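Local coordinates for protein disulfide oxidoreductase (Xylella fastidiosa, PDB 2REM) that probably works as a periplasmic thiol-disulfide oxidoreductase of the DsbA subfamily, built on the thioredoxin fold, at residues A[177-180]-A[181-185]; A[5-8]-A[9-13]. All coordinates share one frame; numbering follows the deposited sequence.

Overall arrangement
Contact 1 lies in helix 172-190. Contact 2 is the loop at residues 5-8 and its continuation into strand 11-13, at one edge of the mixed sheet. Their centres are about 11 Å apart and they touch directly. R185 NH1 is 3.1 Å from Y11 OH, a probable hydrogen bond. I178 CG2 packs 3.4 Å from D10 O, and Y181 CG lies 3.5 Å from P5 CD. The N-terminal segment is thus laid against the C-terminal helix. The predicted redox pair C37 and C40, not disulfide-bonded here, is at the start of helix 38-52. Contact 1 meets that helix further along, at W50.

Contact 1: A[177-180]-A[181-185]; sequences RITD and YLVSR
L182 has CG anti to its carbonyl carbon (chi1 -65°), and I178 sets CG2 anti to its backbone N. These two side chains then run side by side, and I178 CG2 meets L182 CD1 at 4.1 Å. On the neighbouring flank of the helix, V183 puts CG1 anti to its backbone N (chi1 164°), which leaves CG2 beside that N. The CG2 methyl lies 3.3 Å from T179 O and 4.1 Å from T179 CG2. The polar branch of T179 is used separately: OG1 bonds to the carbonyl of T175, a turn earlier. Four main-chain bonds tie the turn together. The shortest runs from V183 N to T179 O at 2.7 Å and is nearly straight, at 164° about the hydrogen. L182 N reaches I178 O at 2.9 Å. Further along, Y181 CE1 stands 3.9 Å above one face of the R185 guanidinium, toward its rim. That guanidinium also makes a cation-pi contact with Y165. I178, T179, L182 and V183 are buried against the sheet strands, while D180 bonds through OD1 to W50. This is the i to i+4 pattern of an amphipathic alpha-helix, here the C-terminal helix that packs on the sheet of a thioredoxin fold.

Contact 2: A[5-8]-A[9-13]; sequences PVVG and EDYVE
V7 sits over one face of the Y11 ring. Its CA is 3.9 Å from the ring centroid and 16° off the normal, a CH-pi contact toward the rim. Y11 holds CG between its backbone N and carbonyl carbon (chi1 65°), and this brings the ring back over the loop. V7 CG2 reaches Y11 CE1 at 3.7 Å, and P5 CB packs on Y11 CD2. At the ring edge a water joins P5 O to Y11 OH, and the hydroxyl also bonds to R185. Residues V6 to E9 form a type II beta-turn leading into strand 11-13, the outermost strand of the thioredoxin-fold sheet on this side. G8 takes the positive phi that this turn needs at its third position. V6 O accepts twice, from E9 N at 3.0 Å and from D10 N at 2.8 Å. E9 N comes from above the carbonyl plane. The buried D10 carboxylate returns a bond: its OD2 takes V6 N at 2.8 Å, through the lone pair away from OD1, and is shared with H3. The E9 side chain is extended beyond CG (chi2 -177°) and passes across V6, with OE1 3.7 Å from V6 CB.

Contact 1: A[177-180]-A[181-185]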
loop_
_atom_site.group_PDB
_atom_site.type_symbol
_atom_site.label_atom_id
_atom_site.label_comp_id
_atom_site.label_asym_id
_atom_site.label_seq_id
_atom_site.Cartn_x
_atom_site.Cartn_y
_atom_site.Cartn_z
ATOM N N ARG A 177 0.274 -16.723 0.083
ATOM C CA ARG A 177 1.022 -17.936 -0.235
ATOM C C ARG A 177 1.912 -17.692 -1.448
ATOM O O ARG A 177 3.053 -18.126 -1.480
ATOM C CB ARG A 177 0.091 -19.106 -0.527
ATOM C CG ARG A 177 -0.589 -19.710 0.711
ATOM C CD ARG A 177 -1.395 -20.948 0.304
ATOM N NE ARG A 177 -2.779 -20.868 0.774
ATOM C CZ ARG A 177 -3.839 -20.726 -0.025
ATOM N NH1 ARG A 177 -3.683 -20.676 -1.345
ATOM N NH2 ARG A 177 -5.063 -20.661 0.487
ATOM N N ILE A 178 1.390 -16.988 -2.445
ATOM C CA ILE A 178 2.169 -16.729 -3.661
ATOM C C ILE A 178 3.288 -15.758 -3.300
ATOM O O ILE A 178 4.418 -15.880 -3.787
ATOM C CB ILE A 178 1.283 -16.139 -4.795
ATOM C CG1 ILE A 178 0.226 -17.147 -5.260
ATOM C CG2 ILE A 178 2.132 -15.596 -5.981
ATOM C CD1 ILE A 178 -0.961 -16.438 -5.928
ATOM N N THR A 179 2.965 -14.790 -2.449
ATOM C CA THR A 179 3.951 -13.824 -1.986
ATOM C C THR A 179 5.079 -14.559 -1.259
ATOM O O THR A 179 6.257 -14.292 -1.516
ATOM C CB THR A 179 3.326 -12.779 -1.053
ATOM O OG1 THR A 179 2.265 -12.126 -1.739
ATOM C CG2 THR A 179 4.359 -11.742 -0.624
ATOM N N ASP A 180 4.715 -15.479 -0.367
ATOM C CA ASP A 180 5.696 -16.309 0.354
ATOM C C ASP A 180 6.624 -17.020 -0.611
ATOM O O ASP A 180 7.844 -17.003 -0.441
ATOM C CB ASP A 180 5.005 -17.354 1.230
ATOM C CG ASP A 180 4.385 -16.761 2.457
ATOM O OD1 ASP A 180 4.739 -15.627 2.821
ATOM O OD2 ASP A 180 3.546 -17.446 3.058
ATOM N N TYR A 181 6.036 -17.667 -1.615
ATOM C CA TYR A 181 6.827 -18.356 -2.640
ATOM C C TYR A 181 7.823 -17.401 -3.318
ATOM O O TYR A 181 9.002 -17.745 -3.478
ATOM C CB TYR A 181 5.912 -19.026 -3.694
ATOM C CG TYR A 181 6.634 -19.355 -4.979
ATOM C CD1 TYR A 181 6.634 -18.464 -6.044
ATOM C CD2 TYR A 181 7.363 -20.541 -5.104
ATOM C CE1 TYR A 181 7.312 -18.755 -7.225
ATOM C CE2 TYR A 181 8.052 -20.836 -6.263
ATOM C CZ TYR A 181 8.018 -19.928 -7.323
ATOM O OH TYR A 181 8.690 -20.205 -8.487
ATOM N N LEU A 182 7.336 -16.230 -3.732
ATOM C CA LEU A 182 8.168 -15.243 -4.441
ATOM C C LEU A 182 9.234 -14.667 -3.527
ATOM O O LEU A 182 10.366 -14.446 -3.966
ATOM C CB LEU A 182 7.330 -14.086 -4.998
ATOM C CG LEU A 182 6.311 -14.414 -6.094
ATOM C CD1 LEU A 182 5.421 -13.190 -6.300
ATOM C CD2 LEU A 182 7.049 -14.807 -7.380
ATOM N N VAL A 183 8.863 -14.399 -2.274
ATOM C CA VAL A 183 9.841 -13.908 -1.292
ATOM C C VAL A 183 10.924 -14.961 -1.039
ATOM O O VAL A 183 12.110 -14.656 -1.044
ATOM C CB VAL A 183 9.190 -13.491 0.036
ATOM C CG1 VAL A 183 10.270 -13.369 1.127
ATOM C CG2 VAL A 183 8.399 -12.164 -0.121
ATOM N N SER A 184 10.525 -16.214 -0.847
ATOM C CA SER A 184 11.513 -17.277 -0.654
ATOM C C SER A 184 12.408 -17.463 -1.862
ATOM O O SER A 184 13.612 -17.765 -1.730
ATOM C CB SER A 184 10.814 -18.582 -0.328
ATOM O OG SER A 184 10.223 -18.459 0.946
ATOM N N ARG A 185 11.814 -17.310 -3.037
ATOM C CA ARG A 185 12.555 -17.481 -4.275
ATOM C C ARG A 185 13.592 -16.359 -4.449
ATOM O O ARG A 185 14.707 -16.626 -4.852
ATOM C CB ARG A 185 11.615 -17.556 -5.471
ATOM C CG ARG A 185 12.322 -18.018 -6.732
ATOM C CD ARG A 185 11.406 -18.101 -7.898
ATOM N NE ARG A 185 10.791 -16.820 -8.223
ATOM C CZ ARG A 185 10.091 -16.622 -9.333
ATOM N NH1 ARG A 185 9.963 -17.621 -10.207
ATOM N NH2 ARG A 185 9.540 -15.442 -9.584
#

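Contact 2: A[5-8]-A[9-13]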
loop_
_atom_site.group_PDB
_atom_site.type_symbol
_atom_site.label_atom_id
_atom_site.label_comp_id
_atom_site.label_asym_id
_atom_site.label_seq_id
_atom_site.Cartn_x
_atom_site.Cartn_y
_atom_site.Cartn_z
ATOM N N PRO A 5 3.333 -21.478 -7.413
ATOM C CA PRO A 5 2.898 -20.383 -8.270
ATOM C C PRO A 5 3.586 -20.439 -9.628
ATOM O O PRO A 5 4.791 -20.736 -9.712
ATOM C CB PRO A 5 3.378 -19.148 -7.514
ATOM C CG PRO A 5 3.269 -19.577 -6.075
ATOM C CD PRO A 5 3.767 -20.996 -6.091
ATOM N N VAL A 6 2.807 -20.127 -10.657
ATOM C CA VAL A 6 3.191 -20.202 -12.067
ATOM C C VAL A 6 3.019 -18.805 -12.613
ATOM O O VAL A 6 1.989 -18.169 -12.368
ATOM C CB VAL A 6 2.208 -21.131 -12.838
ATOM C CG1 VAL A 6 2.450 -21.106 -14.382
ATOM C CG2 VAL A 6 2.286 -22.551 -12.282
ATOM N N VAL A 7 4.017 -18.330 -13.348
ATOM C CA VAL A 7 3.916 -17.030 -13.994
ATOM C C VAL A 7 2.712 -17.047 -14.925
ATOM O O VAL A 7 2.389 -18.081 -15.524
ATOM C CB VAL A 7 5.197 -16.692 -14.794
ATOM C CG1 VAL A 7 5.246 -17.470 -16.085
ATOM C CG2 VAL A 7 5.287 -15.199 -15.053
ATOM N N GLY A 8 2.050 -15.903 -15.030
ATOM C CA GLY A 8 0.855 -15.790 -15.818
ATOM C C GLY A 8 -0.399 -16.370 -15.183
ATOM O O GLY A 8 -1.480 -16.123 -15.687
ATOM N N GLU A 9 -0.277 -17.155 -14.111
ATOM C CA GLU A 9 -1.464 -17.651 -13.386
ATOM C C GLU A 9 -1.514 -17.023 -12.019
ATOM O O GLU A 9 -2.519 -16.448 -11.624
ATOM C CB GLU A 9 -1.460 -19.182 -13.189
ATOM C CG GLU A 9 -1.241 -20.027 -14.395
ATOM C CD GLU A 9 -1.327 -21.514 -14.052
ATOM O OE1 GLU A 9 -1.428 -21.832 -12.830
ATOM O OE2 GLU A 9 -1.297 -22.353 -14.984
ATOM N N ASP A 10 -0.401 -17.119 -11.299
ATOM C CA ASP A 10 -0.341 -16.708 -9.908
ATOM C C ASP A 10 0.385 -15.390 -9.703
ATOM O O ASP A 10 0.222 -14.740 -8.682
ATOM C CB ASP A 10 0.303 -17.821 -9.094
ATOM C CG ASP A 10 -0.429 -19.129 -9.262
ATOM O OD1 ASP A 10 -1.596 -19.199 -8.843
ATOM O OD2 ASP A 10 0.134 -20.070 -9.850
ATOM N N TYR A 11 1.216 -15.017 -10.668
ATOM C CA TYR A 11 1.897 -13.742 -10.605
ATOM C C TYR A 11 2.312 -13.416 -12.033
ATOM O O TYR A 11 2.344 -14.296 -12.881
ATOM C CB TYR A 11 3.131 -13.781 -9.659
ATOM C CG TYR A 11 4.232 -14.710 -10.157
ATOM C CD1 TYR A 11 5.251 -14.233 -11.011
ATOM C CD2 TYR A 11 4.246 -16.066 -9.805
ATOM C CE1 TYR A 11 6.250 -15.095 -11.482
ATOM C CE2 TYR A 11 5.245 -16.922 -10.275
ATOM C CZ TYR A 11 6.235 -16.425 -11.114
ATOM O OH TYR A 11 7.221 -17.262 -11.595
ATOM N N VAL A 12 2.635 -12.148 -12.287
ATOM C CA VAL A 12 3.211 -11.777 -13.565
ATOM C C VAL A 12 4.498 -11.009 -13.292
ATOM O O VAL A 12 4.720 -10.494 -12.195
ATOM C CB VAL A 12 2.227 -10.950 -14.439
ATOM C CG1 VAL A 12 1.036 -11.814 -14.935
ATOM C CG2 VAL A 12 1.718 -9.739 -13.658
ATOM N N GLU A 13 5.346 -10.941 -14.297
ATOM C CA GLU A 13 6.593 -10.254 -14.166
ATOM C C GLU A 13 6.435 -8.888 -14.782
ATOM O O GLU A 13 5.953 -8.749 -15.907
ATOM C CB GLU A 13 7.744 -11.015 -14.851
ATOM C CG GLU A 13 9.101 -10.387 -14.423
ATOM C CD GLU A 13 10.329 -11.128 -14.917
ATOM O OE1 GLU A 13 11.431 -10.521 -14.830
ATOM O OE2 GLU A 13 10.191 -12.289 -15.370
HETATM O O HOH W 1 7.068 -19.733 -10.613
#